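Local coordinates for protein phosphatase Slingshot homolog 2 (Homo sapiens, PDB 2NT2), which dephosphorylates and thereby activates the actin-depolymerising factor cofilin, acting as a dual specificity phosphatase on protein tyrosine, serine and threonine phosphates, at residues 32-37 with 72-77. The protein carries 1 engineered substitution. Numbering follows the deposited sequence.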
# COMPACT_ATOMS: atom_id res chain seq x y z
N TYR A 32 -12.27 0.28 -2.23
CA TYR A 32 -11.26 -0.71 -2.57
C TYR A 32 -10.29 -0.86 -1.40
O TYR A 32 -9.88 0.12 -0.79
CB TYR A 32 -10.49 -0.31 -3.82
CG TYR A 32 -11.32 -0.16 -5.07
CD1 TYR A 32 -11.93 1.05 -5.37
CD2 TYR A 32 -11.50 -1.22 -5.94
CE1 TYR A 32 -12.70 1.21 -6.51
CE2 TYR A 32 -12.28 -1.07 -7.08
CZ TYR A 32 -12.87 0.14 -7.36
OH TYR A 32 -13.64 0.28 -8.49
N ILE A 33 -9.93 -2.10 -1.09
CA ILE A 33 -8.98 -2.31 -0.00
C ILE A 33 -7.89 -3.29 -0.43
O ILE A 33 -8.18 -4.44 -0.77
CB ILE A 33 -9.66 -2.84 1.27
CG1 ILE A 33 -10.79 -1.94 1.79
CG2 ILE A 33 -8.63 -3.07 2.36
CD1 ILE A 33 -11.48 -2.52 3.01
N LEU A 34 -6.67 -2.79 -0.39
CA LEU A 34 -5.46 -3.56 -0.61
C LEU A 34 -4.88 -4.01 0.74
O LEU A 34 -4.27 -3.24 1.48
CB LEU A 34 -4.43 -2.77 -1.41
CG LEU A 34 -3.18 -3.51 -1.86
CD1 LEU A 34 -3.52 -4.86 -2.44
CD2 LEU A 34 -2.40 -2.66 -2.86
N ASN A 35 -5.13 -5.27 1.03
CA ASN A 35 -4.71 -5.93 2.25
C ASN A 35 -3.41 -6.71 2.02
O ASN A 35 -3.45 -7.82 1.51
CB ASN A 35 -5.82 -6.87 2.72
CG ASN A 35 -5.54 -7.50 4.06
OD1 ASN A 35 -4.40 -7.48 4.52
ND2 ASN A 35 -6.58 -8.07 4.66
N VAL A 36 -2.29 -6.10 2.38
CA VAL A 36 -0.96 -6.63 2.16
C VAL A 36 -0.50 -7.49 3.33
O VAL A 36 0.56 -7.27 3.92
CB VAL A 36 0.06 -5.49 1.95
CG1 VAL A 36 1.33 -6.03 1.30
CG2 VAL A 36 -0.54 -4.39 1.09
N THR A 37 -1.33 -8.47 3.71
CA THR A 37 -1.02 -9.36 4.81
C THR A 37 -1.45 -10.79 4.49
O THR A 37 -2.30 -11.00 3.62
CB THR A 37 -1.69 -8.98 6.14
OG1 THR A 37 -3.00 -9.56 6.20
CG2 THR A 37 -1.86 -7.48 6.32
N LYS A 72 -1.89 -2.75 -10.38
CA LYS A 72 -3.11 -3.06 -11.11
C LYS A 72 -4.37 -2.70 -10.32
O LYS A 72 -5.29 -2.06 -10.83
CB LYS A 72 -3.14 -4.56 -11.46
CG LYS A 72 -3.79 -4.90 -12.78
CD LYS A 72 -5.08 -5.69 -12.59
CE LYS A 72 -6.23 -5.14 -13.41
NZ LYS A 72 -6.65 -3.78 -12.94
N PHE A 73 -4.40 -3.15 -9.07
CA PHE A 73 -5.55 -2.93 -8.22
C PHE A 73 -5.76 -1.45 -7.90
O PHE A 73 -6.87 -0.94 -8.06
CB PHE A 73 -5.39 -3.73 -6.92
CG PHE A 73 -6.67 -3.77 -6.08
CD1 PHE A 73 -7.76 -4.49 -6.53
CD2 PHE A 73 -6.75 -3.09 -4.88
CE1 PHE A 73 -8.92 -4.53 -5.78
CE2 PHE A 73 -7.91 -3.13 -4.13
CZ PHE A 73 -8.99 -3.85 -4.58
N ILE A 74 -4.69 -0.79 -7.45
CA ILE A 74 -4.77 0.61 -7.05
C ILE A 74 -5.14 1.49 -8.24
O ILE A 74 -5.89 2.45 -8.10
CB ILE A 74 -3.43 1.12 -6.48
CG1 ILE A 74 -2.93 0.39 -5.23
CG2 ILE A 74 -3.50 2.62 -6.22
CD1 ILE A 74 -1.53 0.79 -4.82
N SER A 75 -4.59 1.15 -9.39
CA SER A 75 -4.92 1.79 -10.66
C SER A 75 -6.40 1.58 -10.96
O SER A 75 -7.09 2.46 -11.47
CB SER A 75 -4.04 1.25 -11.78
OG SER A 75 -4.78 0.93 -12.94
N LYS A 76 -6.89 0.39 -10.61
CA LYS A 76 -8.30 0.06 -10.74
C LYS A 76 -9.17 0.99 -9.91
O LYS A 76 -10.19 1.49 -10.38
CB LYS A 76 -8.52 -1.40 -10.33
CG LYS A 76 -9.98 -1.83 -10.30
CD LYS A 76 -10.08 -3.31 -9.95
CE LYS A 76 -11.36 -3.92 -10.50
NZ LYS A 76 -11.41 -5.39 -10.26
N ALA A 77 -8.75 1.27 -8.68
CA ALA A 77 -9.54 2.13 -7.80
C ALA A 77 -9.77 3.49 -8.46
O ALA A 77 -10.90 3.91 -8.66
CB ALA A 77 -8.89 2.28 -6.44
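Two different first torsions bring Y32 and F73 together: CG of Y32 stands anti to its own carbonyl carbon (chi1 -60°), whereas CG of F73 stands anti to its backbone N (chi1 -169°). The resulting aromatic pair is an offset edge-to-face stack, the edge of Y32 turned toward the face of F73 with planes at 79° and ring centroids 5.8 Å apart. Over one face of the tyrosine ring lies A77, whose CA makes a CH-pi contact 3.7 Å from the ring centroid, while its methyl CB sits 3.4 Å from CD1 of Y32. K76 supplies the aliphatic foot of its side chain, CG lying 4.0 Å from CE2 of Y32, and its extended chain carries NZ into a long, weak ion pair with E49. The F73 ring also meets the strand backbone obliquely, CE2 lying 3.6 Å from O of I33, and it meets the ring of H51 as well. Further along, the side chains of L34 and I74 cross at about a right angle, with CD2 of L34 3.9 Å from CG1 of I74. No hydrogen bond links the two segments, so apolar and aromatic packing carries this buried contact. Strand 30-35 is instead bonded through its backbone to strands 49-52 and 83-87 on its two sides. The axes of segments 32-35 and 72-77 run nearly antiparallel, 9.0 Å apart at closest approach. The contact exemplifies a helix packed through side chains on a central, mostly parallel sheet, as in the alpha/beta catalytic domain of dual specificity phosphatases; the L34 side chain lies about 9 Å from that of S88, the engineered residue at the phosphocysteine site.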